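Local coordinates for protein (beta-tubulin binding post-chaperonin cofactor) (Saccharomyces cerevisiae, PDB 1QSD) that binds beta-tubulin as a post-chaperonin cofactor and takes part in an early step of the tubulin folding pathway, at the interface of chains A and B. Numbering follows the deposited sequence. Chains: chain A/B, Protein (beta-tubulin binding post-chaperonin cofactor).

Contact 1: the interface of chains A and B. Residues chain A 50, 53-54, 57; chain B 16, 64, 68, 71-72.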
ATOM      1  N   LYS A  50       6.728   1.539  17.863  1.00 24.22           N
ATOM      2  CA  LYS A  50       6.001   2.362  16.888  1.00 23.06           C
ATOM      3  C   LYS A  50       6.242   1.806  15.486  1.00 22.21           C
ATOM      4  O   LYS A  50       5.313   1.594  14.719  1.00 23.61           O
ATOM      5  CB  LYS A  50       6.472   3.816  16.959  1.00 18.64           C
ATOM      6  CG  LYS A  50       5.924   4.566  18.148  1.00 18.96           C
ATOM      7  CD  LYS A  50       6.662   5.894  18.389  1.00 20.40           C
ATOM      8  CE  LYS A  50       6.494   6.846  17.231  1.00 11.96           C
ATOM      9  NZ  LYS A  50       7.062   8.165  17.523  1.00 11.38           N
ATOM     10  N   GLU A  53       4.788  -2.042  14.925  1.00 31.22           N
ATOM     11  CA  GLU A  53       3.353  -1.975  14.739  1.00 31.07           C
ATOM     12  C   GLU A  53       3.036  -1.579  13.293  1.00 32.50           C
ATOM     13  O   GLU A  53       2.156  -2.172  12.667  1.00 33.05           O
ATOM     14  CB  GLU A  53       2.773  -0.951  15.714  1.00 34.84           C
ATOM     15  CG  GLU A  53       2.044   0.239  15.058  1.00 40.91           C
ATOM     16  CD  GLU A  53       2.101   1.525  15.879  1.00 44.81           C
ATOM     17  OE1 GLU A  53       1.170   1.798  16.672  1.00 48.46           O
ATOM     18  OE2 GLU A  53       3.076   2.277  15.714  1.00 44.85           O
ATOM     19  N   VAL A  54       3.758  -0.592  12.755  1.00 32.45           N
ATOM     20  CA  VAL A  54       3.522  -0.146  11.382  1.00 32.99           C
ATOM     21  C   VAL A  54       3.859  -1.274  10.420  1.00 36.65           C
ATOM     22  O   VAL A  54       3.091  -1.560   9.490  1.00 38.72           O
ATOM     23  CB  VAL A  54       4.328   1.131  11.016  1.00 32.00           C
ATOM     24  CG1 VAL A  54       4.292   1.381   9.507  1.00 30.42           C
ATOM     25  CG2 VAL A  54       3.744   2.343  11.733  1.00 33.04           C
ATOM     26  N   ASP A  57       1.121  -3.802  10.141  1.00 44.50           N
ATOM     27  CA  ASP A  57      -0.011  -3.339   9.363  1.00 48.48           C
ATOM     28  C   ASP A  57       0.252  -3.586   7.887  1.00 49.23           C
ATOM     29  O   ASP A  57      -0.561  -4.207   7.199  1.00 51.21           O
ATOM     30  CB  ASP A  57      -0.280  -1.860   9.634  1.00 50.96           C
ATOM     31  CG  ASP A  57      -1.049  -1.644  10.914  1.00 52.94           C
ATOM     32  OD1 ASP A  57      -1.899  -0.725  10.954  1.00 56.57           O
ATOM     33  OD2 ASP A  57      -0.819  -2.408  11.879  1.00 54.75           O
TER
ATOM     34  N   LEU B  16       6.108   8.065   7.794  1.00 27.74           N
ATOM     35  CA  LEU B  16       4.683   7.743   7.780  1.00 27.05           C
ATOM     36  C   LEU B  16       3.925   8.655   6.798  1.00 25.40           C
ATOM     37  O   LEU B  16       3.021   8.197   6.114  1.00 27.04           O
ATOM     38  CB  LEU B  16       4.071   7.910   9.172  1.00 25.31           C
ATOM     39  CG  LEU B  16       3.727   6.681   9.996  1.00 25.13           C
ATOM     40  CD1 LEU B  16       2.760   7.112  11.085  1.00 19.89           C
ATOM     41  CD2 LEU B  16       3.076   5.628   9.129  1.00 25.32           C
ATOM     42  N   THR B  64      -6.607   3.719   9.300  1.00 33.90           N
ATOM     43  CA  THR B  64      -5.621   3.317  10.285  1.00 33.29           C
ATOM     44  C   THR B  64      -4.314   4.047  10.072  1.00 29.33           C
ATOM     45  O   THR B  64      -3.564   4.286  11.010  1.00 28.58           O
ATOM     46  CB  THR B  64      -5.366   1.805  10.239  1.00 39.01           C
ATOM     47  OG1 THR B  64      -5.146   1.402   8.886  1.00 44.81           O
ATOM     48  CG2 THR B  64      -6.559   1.046  10.799  1.00 40.67           C
ATOM     49  N   LYS B  68      -2.247   6.508  13.015  1.00 22.45           N
ATOM     50  CA  LYS B  68      -0.844   6.448  13.367  1.00 23.16           C
ATOM     51  C   LYS B  68      -0.119   7.746  13.115  1.00 23.03           C
ATOM     52  O   LYS B  68       0.810   8.077  13.855  1.00 25.71           O
ATOM     53  CB  LYS B  68      -0.146   5.300  12.659  1.00 24.43           C
ATOM     54  CG  LYS B  68      -0.502   3.980  13.288  1.00 28.58           C
ATOM     55  CD  LYS B  68       0.043   2.832  12.512  1.00 32.36           C
ATOM     56  CE  LYS B  68      -0.685   1.577  12.920  1.00 34.67           C
ATOM     57  NZ  LYS B  68       0.046   0.404  12.424  1.00 39.30           N
ATOM     58  N   GLU B  71      -0.843   9.776  16.200  1.00 21.61           N
ATOM     59  CA  GLU B  71      -0.060   9.303  17.359  1.00 21.69           C
ATOM     60  C   GLU B  71       1.372   9.754  17.225  1.00 19.20           C
ATOM     61  O   GLU B  71       1.951  10.298  18.162  1.00 19.81           O
ATOM     62  CB  GLU B  71       0.007   7.776  17.436  1.00 25.35           C
ATOM     63  CG  GLU B  71      -1.298   7.057  17.691  1.00 34.65           C
ATOM     64  CD  GLU B  71      -1.198   5.560  17.360  1.00 39.12           C
ATOM     65  OE1 GLU B  71      -2.261   4.922  17.116  1.00 38.51           O
ATOM     66  OE2 GLU B  71      -0.051   5.036  17.313  1.00 38.17           O
ATOM     67  N   PHE B  72       1.948   9.487  16.060  1.00 15.97           N
ATOM     68  CA  PHE B  72       3.332   9.830  15.788  1.00 16.18           C
ATOM     69  C   PHE B  72       3.564  11.330  15.929  1.00 17.92           C
ATOM     70  O   PHE B  72       4.583  11.761  16.502  1.00 19.12           O
ATOM     71  CB  PHE B  72       3.774   9.318  14.404  1.00 12.02           C
ATOM     72  CG  PHE B  72       4.022   7.806  14.349  1.00 12.74           C
ATOM     73  CD1 PHE B  72       3.253   6.922  15.095  1.00 11.74           C
ATOM     74  CD2 PHE B  72       5.014   7.274  13.515  1.00 13.30           C
ATOM     75  CE1 PHE B  72       3.465   5.534  15.021  1.00 10.00           C
ATOM     76  CE2 PHE B  72       5.229   5.889  13.437  1.00  9.10           C
ATOM     77  CZ  PHE B  72       4.449   5.022  14.190  1.00  8.00           C
TER
HETATM   78  O   HOH W   1       7.079  10.236  15.823  1.00  8.00           O
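Helix 45-81 of each chain contributes to this part of a two-fold, four-helix-bundle interface, where A:Asp57, A:Glu53 and A:Lys50 meet B:Lys68 and B:Phe72. B:Lys68 runs out fully extended and meets A:Asp57 tip to tip in a salt bridge. Its ammonium NZ sits 2.7 Å from carboxylate atom OD1 of A:Asp57. The second carboxylate oxygen, OD2, lies 3.0 Å from the same NZ, so the ammonium is held by both oxygens. On the way there the B:Lys68 chain passes A:Val54, its CD 3.8 Å from methyl CG2 of that valine. A:Glu53 runs antiparallel alongside it, CG of the glutamate 3.7 Å from CE of the lysine. The first torsion of A:Glu53 is strained, CG nearly eclipsing the backbone carbonyl carbon (chi1 119°), and beyond CG the chain stretches toward B:Phe72. There OE2 meets the ring edge in plane, 3.4 Å from CZ, where the slightly positive ring hydrogens probably favour a carboxylate oxygen. A:Lys50 takes one ring face instead: its chain bends at chi3 (63°), which carries CE over the ring centre in a CH-pi contact. The opposite face receives CD1 of B:Leu16, toward one side of the ring, so the ring is packed from both sides. Beyond the ring, NZ of A:Lys50 is 2.7 Å from a water, which lies 3.0 Å from the backbone O of B:Phe72 and bridges the chains. An alanine in place of A:Glu53 would probably leave the ring edge of B:Phe72 without its carboxylate partner and open a gap beside the methylenes of B:Lys68, leaving them less closely packed. The patch thus joins a charged pair to a packed aromatic ring, and probably helps fix how the two chains are set against each other in the two-chain assembly of the crystal.

Contact 2: the interface of chains A and B. Residues chain A 26, 30, 54, 58, 61; chain B 19, 23, 61.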
ATOM      1  N   GLU A  26       7.780  -1.774  -0.410  1.00 55.20           N
ATOM      2  CA  GLU A  26       7.486  -1.033   0.813  1.00 52.94           C
ATOM      3  C   GLU A  26       7.824  -1.901   2.016  1.00 50.75           C
ATOM      4  O   GLU A  26       8.549  -1.473   2.909  1.00 48.34           O
ATOM      5  CB  GLU A  26       6.000  -0.660   0.851  1.00 55.45           C
ATOM      6  CG  GLU A  26       5.716   0.839   0.966  1.00 61.75           C
ATOM      7  CD  GLU A  26       5.580   1.332   2.407  1.00 64.21           C
ATOM      8  OE1 GLU A  26       6.508   2.019   2.900  1.00 64.84           O
ATOM      9  OE2 GLU A  26       4.534   1.048   3.040  1.00 64.99           O
ATOM     10  N   GLN A  30      10.700  -1.375   5.026  1.00 43.61           N
ATOM     11  CA  GLN A  30      10.290  -1.215   6.418  1.00 42.37           C
ATOM     12  C   GLN A  30      11.012  -2.193   7.355  1.00 42.26           C
ATOM     13  O   GLN A  30      11.350  -1.838   8.488  1.00 41.68           O
ATOM     14  CB  GLN A  30       8.773  -1.355   6.564  1.00 41.62           C
ATOM     15  CG  GLN A  30       7.986  -0.135   6.095  1.00 43.66           C
ATOM     16  CD  GLN A  30       6.486  -0.287   6.293  1.00 43.42           C
ATOM     17  OE1 GLN A  30       6.017  -0.560   7.398  1.00 43.76           O
ATOM     18  NE2 GLN A  30       5.731  -0.118   5.226  1.00 45.50           N
ATOM     19  N   VAL A  54       3.758  -0.592  12.755  1.00 32.45           N
ATOM     20  CA  VAL A  54       3.522  -0.146  11.382  1.00 32.99           C
ATOM     21  C   VAL A  54       3.859  -1.274  10.420  1.00 36.65           C
ATOM     22  O   VAL A  54       3.091  -1.560   9.490  1.00 38.72           O
ATOM     23  CB  VAL A  54       4.328   1.131  11.016  1.00 32.00           C
ATOM     24  CG1 VAL A  54       4.292   1.381   9.507  1.00 30.42           C
ATOM     25  CG2 VAL A  54       3.744   2.343  11.733  1.00 33.04           C
ATOM     26  N   THR A  58       1.404  -3.122   7.416  1.00 49.12           N
ATOM     27  CA  THR A  58       1.808  -3.311   6.032  1.00 49.05           C
ATOM     28  C   THR A  58       1.644  -4.788   5.664  1.00 48.09           C
ATOM     29  O   THR A  58       0.998  -5.116   4.682  1.00 49.67           O
ATOM     30  CB  THR A  58       3.271  -2.889   5.849  1.00 50.04           C
ATOM     31  OG1 THR A  58       3.425  -1.531   6.282  1.00 52.41           O
ATOM     32  CG2 THR A  58       3.689  -3.001   4.396  1.00 50.03           C
ATOM     33  N   LEU A  61      -1.795  -6.475   4.726  1.00 48.75           N
ATOM     34  CA  LEU A  61      -2.255  -6.130   3.381  1.00 47.34           C
ATOM     35  C   LEU A  61      -1.966  -7.190   2.316  1.00 45.81           C
ATOM     36  O   LEU A  61      -2.672  -7.283   1.308  1.00 44.40           O
ATOM     37  CB  LEU A  61      -1.552  -4.851   2.952  1.00 48.35           C
ATOM     38  CG  LEU A  61      -2.307  -3.659   2.404  1.00 50.25           C
ATOM     39  CD1 LEU A  61      -1.278  -2.578   2.195  1.00 54.24           C
ATOM     40  CD2 LEU A  61      -3.016  -3.998   1.106  1.00 53.31           C
TER
ATOM     41  N   GLU B  19       4.599   7.627   3.229  1.00 29.58           N
ATOM     42  CA  GLU B  19       3.857   6.428   2.864  1.00 30.77           C
ATOM     43  C   GLU B  19       2.400   6.768   2.513  1.00 32.34           C
ATOM     44  O   GLU B  19       1.810   6.178   1.607  1.00 32.45           O
ATOM     45  CB  GLU B  19       3.915   5.422   4.001  1.00 33.32           C
ATOM     46  CG  GLU B  19       2.773   4.431   4.015  1.00 40.25           C
ATOM     47  CD  GLU B  19       2.921   3.371   5.085  1.00 44.97           C
ATOM     48  OE1 GLU B  19       2.057   2.464   5.148  1.00 46.78           O
ATOM     49  OE2 GLU B  19       3.901   3.436   5.864  1.00 49.44           O
ATOM     50  N   TYR B  23       0.500   5.740  -0.865  1.00 50.28           N
ATOM     51  CA  TYR B  23      -0.783   5.052  -0.934  1.00 53.05           C
ATOM     52  C   TYR B  23      -1.861   5.910  -1.602  1.00 53.86           C
ATOM     53  O   TYR B  23      -2.769   5.377  -2.254  1.00 54.10           O
ATOM     54  CB  TYR B  23      -1.254   4.612   0.459  1.00 56.25           C
ATOM     55  CG  TYR B  23      -0.452   3.471   1.057  1.00 61.22           C
ATOM     56  CD1 TYR B  23       0.890   3.277   0.716  1.00 64.49           C
ATOM     57  CD2 TYR B  23      -1.029   2.580   1.966  1.00 63.52           C
ATOM     58  CE1 TYR B  23       1.639   2.227   1.268  1.00 64.61           C
ATOM     59  CE2 TYR B  23      -0.282   1.516   2.526  1.00 62.98           C
ATOM     60  CZ  TYR B  23       1.047   1.351   2.167  1.00 63.58           C
ATOM     61  OH  TYR B  23       1.824   0.329   2.674  1.00 64.82           O
ATOM     62  N   LEU B  61      -7.373   1.001   4.068  1.00 53.08           N
ATOM     63  CA  LEU B  61      -6.013   1.149   4.573  1.00 50.40           C
ATOM     64  C   LEU B  61      -5.755   2.552   5.161  1.00 48.46           C
ATOM     65  O   LEU B  61      -5.022   2.709   6.146  1.00 46.54           O
ATOM     66  CB  LEU B  61      -5.063   0.933   3.400  1.00 52.55           C
ATOM     67  CG  LEU B  61      -3.817   0.061   3.451  1.00 56.29           C
ATOM     68  CD1 LEU B  61      -3.256   0.019   2.037  1.00 57.57           C
ATOM     69  CD2 LEU B  61      -2.780   0.613   4.434  1.00 58.79           C
TER
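A:Glu26 and B:Tyr23, both on helix 5-39 of their chains, meet across the four-helix-bundle interface of this TBCA-family cofactor. The phenol OH of B:Tyr23 donates a hydrogen bond of 2.8 Å to OE2 of A:Glu26. That oxygen accepts through its anti lone pair, the one directed away from OE1. The carboxylate stands almost upright against the ring, the two planes 83° apart, and a bend of the A:Glu26 chain at chi2 (-91°) turns its end toward the phenol. B:Glu19 comes in beside the same oxygen, crossing A:Glu26 at about a right angle. Its OE1 is 3.5 Å from OE2 of A:Glu26, a proximity of two acids that would tend to raise the proton affinity of one of them, while the phenol donor probably offsets part of the repulsion. B:Glu19 also steadies the tyrosine from within its own chain: its CG lies over one ring face, 3.7 Å above the plane and displaced from the centre. At the ring edge, in plane, sits CD2 of B:Leu61, which connects the polar pair to the apolar contact alongside. There A:Leu61 and B:Leu61, equivalent residues of helix 45-81, cross at about a right angle. Their CD1 methyls are 3.3 Å apart, closer than carbon atoms usually pack. Because the same residue comes from each chain, this pair must lie near the two-fold axis. Behind the tyrosine hydroxyl, a second shell ties the two long helices of chain A together. The amide NE2 of A:Gln30, on helix 5-39, donates to OG1 of A:Thr58 at 2.9 Å, the hydroxyl lying somewhat out of the amide plane. In turn OG1 of A:Thr58 donates to the backbone O of A:Val54, 3.2 Å away and from above the carbonyl plane, which probably helps orient the threonine hydroxyl.

The C-alpha centres of contact 1 and contact 2 are about 9 Å apart, and A:Val54 belongs to both. Contact 1 sets helix 45-81 of chain A against helices 5-39 and 45-81 of chain B, while contact 2 draws on both helices of both chains. Both recur with the chains exchanged; the leucine pair of contact 2, made by the same residue of each chain, lies near the two-fold axis. Polar and charged groups feature in both, which probably helps set the register of the two chains. The symmetry is consistent with a dimer, though the structure alone does not show that this pairing persists in solution.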